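Long-range contact in dihydrocoumarin hydrolase, AncDHCH1 (Synthetic construct, PDB 5HIF), which probably hydrolyses lactones such as dihydrocoumarin, as a reconstructed ancestral lactonase of the metallo-beta-lactamase superfamily: residues 148-153 against 166-171. Sequence-based numbering, arbitrary orientation.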
loop_
_atom_site.group_PDB
_atom_site.type_symbol
_atom_site.label_atom_id
_atom_site.label_comp_id
_atom_site.label_asym_id
_atom_site.label_seq_id
_atom_site.Cartn_x
_atom_site.Cartn_y
_atom_site.Cartn_z
ATOM N N ALA A 148 31.753 8.455 -0.993
ATOM C CA ALA A 148 32.776 7.468 -1.376
ATOM C C ALA A 148 34.023 7.679 -0.538
ATOM O O ALA A 148 34.567 6.706 -0.052
ATOM C CB ALA A 148 33.108 7.630 -2.834
ATOM N N ASP A 149 34.508 8.899 -0.393
ATOM C CA ASP A 149 35.742 9.080 0.268
ATOM C C ASP A 149 35.648 8.895 1.764
ATOM O O ASP A 149 36.684 8.685 2.431
ATOM C CB ASP A 149 36.346 10.392 -0.090
ATOM C CG ASP A 149 36.776 10.480 -1.567
ATOM O OD1 ASP A 149 36.815 9.451 -2.318
ATOM O OD2 ASP A 149 37.132 11.641 -1.970
ATOM N N PHE A 150 34.449 8.997 2.328
ATOM C CA PHE A 150 34.266 8.660 3.726
ATOM C C PHE A 150 34.150 7.178 3.994
ATOM O O PHE A 150 34.962 6.605 4.709
ATOM C CB PHE A 150 33.086 9.421 4.323
ATOM C CG PHE A 150 32.904 9.210 5.789
ATOM C CD1 PHE A 150 33.853 9.725 6.683
ATOM C CD2 PHE A 150 31.906 8.393 6.271
ATOM C CE1 PHE A 150 33.749 9.463 8.071
ATOM C CE2 PHE A 150 31.796 8.140 7.674
ATOM C CZ PHE A 150 32.719 8.668 8.525
ATOM N N TRP A 151 33.174 6.517 3.388
ATOM C CA TRP A 151 32.915 5.143 3.680
ATOM C C TRP A 151 33.917 4.127 3.122
ATOM O O TRP A 151 33.979 3.022 3.595
ATOM C CB TRP A 151 31.506 4.796 3.206
ATOM C CG TRP A 151 30.406 5.637 3.876
ATOM C CD1 TRP A 151 29.720 6.654 3.319
ATOM C CD2 TRP A 151 29.958 5.569 5.260
ATOM N NE1 TRP A 151 28.846 7.198 4.234
ATOM C CE2 TRP A 151 28.955 6.537 5.414
ATOM C CE3 TRP A 151 30.220 4.718 6.341
ATOM C CZ2 TRP A 151 28.340 6.800 6.650
ATOM C CZ3 TRP A 151 29.556 4.927 7.543
ATOM C CH2 TRP A 151 28.624 5.943 7.695
ATOM N N LEU A 152 34.605 4.495 2.031
ATOM C CA LEU A 152 35.455 3.601 1.297
ATOM C C LEU A 152 36.927 3.942 1.638
ATOM O O LEU A 152 37.750 3.560 0.888
ATOM C CB LEU A 152 35.233 3.701 -0.179
ATOM C CG LEU A 152 33.755 3.510 -0.629
ATOM C CD1 LEU A 152 33.646 3.656 -2.137
ATOM C CD2 LEU A 152 33.150 2.215 -0.132
ATOM N N SER A 153 37.156 4.556 2.812
ATOM C CA SER A 153 38.534 4.892 3.294
ATOM C C SER A 153 38.912 4.002 4.493
ATOM O O SER A 153 38.226 3.853 5.468
ATOM C CB SER A 153 38.664 6.373 3.531
ATOM O OG SER A 153 38.856 7.040 2.221
ATOM N N GLY A 166 31.419 -2.239 10.848
ATOM C CA GLY A 166 30.566 -2.936 9.865
ATOM C C GLY A 166 30.052 -2.131 8.691
ATOM O O GLY A 166 29.957 -2.685 7.596
ATOM N N PHE A 167 29.657 -0.905 8.910
ATOM C CA PHE A 167 29.130 -0.056 7.882
ATOM C C PHE A 167 30.208 0.182 6.822
ATOM O O PHE A 167 29.922 0.194 5.591
ATOM C CB PHE A 167 28.632 1.311 8.371
ATOM C CG PHE A 167 27.398 1.257 9.218
ATOM C CD1 PHE A 167 26.844 0.035 9.662
ATOM C CD2 PHE A 167 26.806 2.459 9.612
ATOM C CE1 PHE A 167 25.700 0.029 10.462
ATOM C CE2 PHE A 167 25.661 2.461 10.416
ATOM C CZ PHE A 167 25.127 1.240 10.846
ATOM N N PHE A 168 31.464 0.449 7.231
ATOM C CA PHE A 168 32.531 0.675 6.264
ATOM C C PHE A 168 32.917 -0.605 5.570
ATOM O O PHE A 168 33.122 -0.593 4.344
ATOM C CB PHE A 168 33.789 1.203 6.967
ATOM C CG PHE A 168 33.579 2.535 7.649
ATOM C CD1 PHE A 168 33.115 2.575 8.948
ATOM C CD2 PHE A 168 33.848 3.743 7.012
ATOM C CE1 PHE A 168 32.844 3.768 9.574
ATOM C CE2 PHE A 168 33.639 4.970 7.657
ATOM C CZ PHE A 168 33.129 4.982 8.936
ATOM N N GLN A 169 33.009 -1.729 6.317
ATOM C CA GLN A 169 33.353 -3.012 5.727
ATOM C C GLN A 169 32.312 -3.348 4.614
ATOM O O GLN A 169 32.706 -3.770 3.568
ATOM C CB GLN A 169 33.331 -4.100 6.823
ATOM C CG GLN A 169 34.418 -3.848 7.873
ATOM C CD GLN A 169 34.212 -4.603 9.214
ATOM O OE1 GLN A 169 33.097 -4.952 9.607
ATOM N NE2 GLN A 169 35.308 -4.818 9.922
ATOM N N GLY A 170 31.083 -3.163 4.957
ATOM C CA GLY A 170 29.965 -3.493 4.029
ATOM C C GLY A 170 29.995 -2.617 2.805
ATOM O O GLY A 170 29.731 -3.108 1.684
ATOM N N ALA A 171 30.260 -1.335 2.997
ATOM C CA ALA A 171 30.323 -0.408 1.853
ATOM C C ALA A 171 31.447 -0.812 0.926
ATOM O O ALA A 171 31.299 -0.871 -0.306
ATOM C CB ALA A 171 30.504 1.016 2.303
#
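Phe150 O meets the edge of the Phe168 ring, lying in the ring plane 3.6 Å from Phe168 CE2, and also accepts a hydrogen bond from Asn156 ND2. The next carbonyl, Trp151 O, is buried with no polar partner and lies 3.5 Å from Phe168 CD2. Around these backbone atoms Phe150, Trp151 and Phe168 form an aromatic cluster. Phe168 turns its CE2-CZ edge to one face of Phe150, an offset edge-to-face pair with planes at 60°; Phe168 CZ comes within 3.7 Å of Phe150 CE2. With CG anti to the backbone N (chi1 -175°), the Phe150 ring lies beside its neighbour, and CD2 sits over one face of the indole. Trp151 CE3 stands 3.6 Å above the plane of the Phe168 ring, offset toward the rim, while the two rings meet obliquely at 40°. In this metallo-beta-lactamase fold the cluster joins the end of helix 145-151 to helix 162-180; helix 154-159, between them in the chain, adds Leu157 against Phe168. Trp151 CZ3 touches Phe167 CB at 3.8 Å, and both aromatic rings meet His121; the side chain of Phe167 comes within about 7 Å of a bound zinc ion. One turn on from Phe167, Ala171 CB packs against Trp151 CB. Leu152 CD2 lies 3.8 Å from Ala171 CB.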